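Local coordinates for protein putative D-tyrosyl-tRNA(Tyr) deacylase 2 (Leishmania major, PDB 1TC5) that probably hydrolyses D-tyrosyl-tRNA(Tyr) to D-tyrosine and free tRNA(Tyr), as a homodimeric, highly divergent member of the DTD deacylase family, at residues Y126-F129 against C130-V133. Sequence-based numbering, arbitrary orientation.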
ATOM      1  N   TYR A 126     -19.189   0.428   2.176  1.00 16.39           N
ATOM      2  CA  TYR A 126     -18.097   1.396   2.341  1.00 15.54           C
ATOM      3  C   TYR A 126     -18.562   2.588   3.161  1.00 15.84           C
ATOM      4  O   TYR A 126     -17.886   3.042   4.093  1.00 13.48           O
ATOM      5  CB  TYR A 126     -17.614   1.923   0.992  1.00 16.16           C
ATOM      6  CG  TYR A 126     -16.589   3.029   1.103  1.00 14.78           C
ATOM      7  CD1 TYR A 126     -15.295   2.762   1.551  1.00 20.33           C
ATOM      8  CD2 TYR A 126     -16.903   4.330   0.763  1.00 14.15           C
ATOM      9  CE1 TYR A 126     -14.350   3.770   1.684  1.00 18.28           C
ATOM     10  CE2 TYR A 126     -15.958   5.338   0.877  1.00 18.25           C
ATOM     11  CZ  TYR A 126     -14.685   5.056   1.334  1.00 18.14           C
ATOM     12  OH  TYR A 126     -13.732   6.065   1.435  1.00 14.48           O
ATOM     13  N   ASP A 127     -19.709   3.104   2.773  1.00 17.85           N
ATOM     14  CA  ASP A 127     -20.339   4.189   3.499  1.00 20.19           C
ATOM     15  C   ASP A 127     -20.606   3.826   4.969  1.00 20.53           C
ATOM     16  O   ASP A 127     -20.356   4.621   5.875  1.00 19.67           O
ATOM     17  CB  ASP A 127     -21.637   4.564   2.795  1.00 20.02           C
ATOM     18  CG  ASP A 127     -22.249   5.814   3.345  1.00 28.94           C
ATOM     19  OD1 ASP A 127     -21.655   6.888   3.130  1.00 34.55           O
ATOM     20  OD2 ASP A 127     -23.314   5.816   3.999  1.00 30.91           O
ATOM     21  N   ARG A 128     -21.113   2.614   5.187  1.00 21.04           N
ATOM     22  CA  ARG A 128     -21.464   2.153   6.531  1.00 19.23           C
ATOM     23  C   ARG A 128     -20.213   1.967   7.357  1.00 18.21           C
ATOM     24  O   ARG A 128     -20.163   2.343   8.520  1.00 18.33           O
ATOM     25  CB  ARG A 128     -22.271   0.860   6.433  1.00 21.64           C
ATOM     26  CG  ARG A 128     -23.015   0.465   7.678  1.00 26.86           C
ATOM     27  CD  ARG A 128     -24.265   1.275   7.921  1.00 36.07           C
ATOM     28  NE  ARG A 128     -24.903   0.935   9.197  1.00 40.81           N
ATOM     29  CZ  ARG A 128     -25.521   1.802  10.002  1.00 45.39           C
ATOM     30  NH1 ARG A 128     -25.609   3.098   9.703  1.00 45.95           N
ATOM     31  NH2 ARG A 128     -26.064   1.365  11.126  1.00 49.52           N
ATOM     32  N   PHE A 129     -19.182   1.427   6.728  1.00 18.09           N
ATOM     33  CA  PHE A 129     -17.906   1.210   7.378  1.00 16.79           C
ATOM     34  C   PHE A 129     -17.230   2.521   7.795  1.00 14.71           C
ATOM     35  O   PHE A 129     -16.690   2.602   8.892  1.00 17.17           O
ATOM     36  CB  PHE A 129     -16.979   0.410   6.464  1.00 18.94           C
ATOM     37  CG  PHE A 129     -15.619   0.190   7.031  1.00 17.99           C
ATOM     38  CD1 PHE A 129     -15.370  -0.910   7.850  1.00 23.07           C
ATOM     39  CD2 PHE A 129     -14.582   1.072   6.743  1.00 23.81           C
ATOM     40  CE1 PHE A 129     -14.103  -1.134   8.371  1.00 22.97           C
ATOM     41  CE2 PHE A 129     -13.289   0.848   7.256  1.00 22.17           C
ATOM     42  CZ  PHE A 129     -13.064  -0.246   8.082  1.00 22.68           C
ATOM     43  N   CYS A 130     -17.292   3.548   6.943  1.00 12.84           N
ATOM     44  CA  CYS A 130     -16.722   4.843   7.268  1.00 15.32           C
ATOM     45  C   CYS A 130     -17.512   5.519   8.399  1.00 15.35           C
ATOM     46  O   CYS A 130     -16.915   6.143   9.278  1.00 15.91           O
ATOM     47  CB  CYS A 130     -16.664   5.750   6.027  1.00 16.12           C
ATOM     48  SG  CYS A 130     -15.542   5.203   4.669  1.00 18.49           S
ATOM     49  N   HIS A 131     -18.841   5.395   8.363  1.00 13.93           N
ATOM     50  CA  HIS A 131     -19.692   5.882   9.458  1.00 14.89           C
ATOM     51  C   HIS A 131     -19.300   5.272  10.828  1.00 15.39           C
ATOM     52  O   HIS A 131     -19.172   5.986  11.833  1.00 15.43           O
ATOM     53  CB  HIS A 131     -21.168   5.601   9.137  1.00 15.22           C
ATOM     54  CG  HIS A 131     -22.093   5.846  10.293  1.00 20.16           C
ATOM     55  ND1 HIS A 131     -22.135   7.047  10.969  1.00 23.53           N
ATOM     56  CD2 HIS A 131     -22.991   5.036  10.906  1.00 21.97           C
ATOM     57  CE1 HIS A 131     -23.027   6.970  11.944  1.00 19.24           C
ATOM     58  NE2 HIS A 131     -23.552   5.758  11.933  1.00 20.46           N
ATOM     59  N   PHE A 132     -19.146   3.948  10.867  1.00 15.85           N
ATOM     60  CA  PHE A 132     -18.808   3.240  12.090  1.00 15.31           C
ATOM     61  C   PHE A 132     -17.453   3.674  12.618  1.00 16.02           C
ATOM     62  O   PHE A 132     -17.262   3.739  13.813  1.00 16.08           O
ATOM     63  CB  PHE A 132     -18.831   1.721  11.870  1.00 16.18           C
ATOM     64  CG  PHE A 132     -20.214   1.118  11.753  1.00 23.32           C
ATOM     65  CD1 PHE A 132     -21.347   1.752  12.276  1.00 26.17           C
ATOM     66  CD2 PHE A 132     -20.375  -0.129  11.149  1.00 25.33           C
ATOM     67  CE1 PHE A 132     -22.606   1.169  12.176  1.00 26.42           C
ATOM     68  CE2 PHE A 132     -21.634  -0.716  11.044  1.00 25.60           C
ATOM     69  CZ  PHE A 132     -22.751  -0.066  11.569  1.00 24.93           C
ATOM     70  N   VAL A 133     -16.502   3.954  11.726  1.00 18.37           N
ATOM     71  CA  VAL A 133     -15.161   4.387  12.146  1.00 16.81           C
ATOM     72  C   VAL A 133     -15.258   5.794  12.739  1.00 16.96           C
ATOM     73  O   VAL A 133     -14.736   6.052  13.814  1.00 18.30           O
ATOM     74  CB  VAL A 133     -14.118   4.303  10.971  1.00 17.45           C
ATOM     75  CG1 VAL A 133     -12.703   4.835  11.372  1.00 14.63           C
ATOM     76  CG2 VAL A 133     -13.994   2.864  10.481  1.00 14.09           C
TER
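Cys130 sets its sulfur on the ring of Tyr126, one turn back along the amphipathic helix 119-136, in a Cys sulfur-aromatic contact on the side of the helix that packs against the central mixed sheet. SG stands 3.6 Å from the ring centroid, only 20° off the normal. It is shifted toward the hydroxyl end, where CZ is its closest ring atom at 3.4 Å. The ring reaches this place because chi1 of Tyr126, 174°, swings it away from its own backbone N, and a hydrogen bond from OH to the carbonyl of Gly172 anchors its far end. Ile96 of strand 93-98 and Ser171 of strand 169-171 touch both residues. The next pair round the same buried side is Phe129 with Val133: methyl CG2 lies over a ring face, 4.1 Å from the centroid, a CH-pi contact, while Ile42 and Val62 also pack on Phe129. Four consecutive i to i+4 backbone bonds, including Cys130 N to Tyr126 O at 3.0 Å, hold these pairs in step.

The looser side, partly open to solvent, belongs to Asp127, which points outward, Arg128 and His131. Arg128 bends at chi2 and runs forward along the helix to lie across Phe132, itself buried against Leu58 and Val62, with Arg128 CG 4.3 Å from the ring centroid, off-centre. The guanidinium plane is turned 62° from that ring, and NH2 continues to a salt bridge with Asp55. His131 runs alongside the arginine, with ND1 hydrogen-bonded to Glu141; its CD2 comes within 3.5 Å of Arg128 NH1.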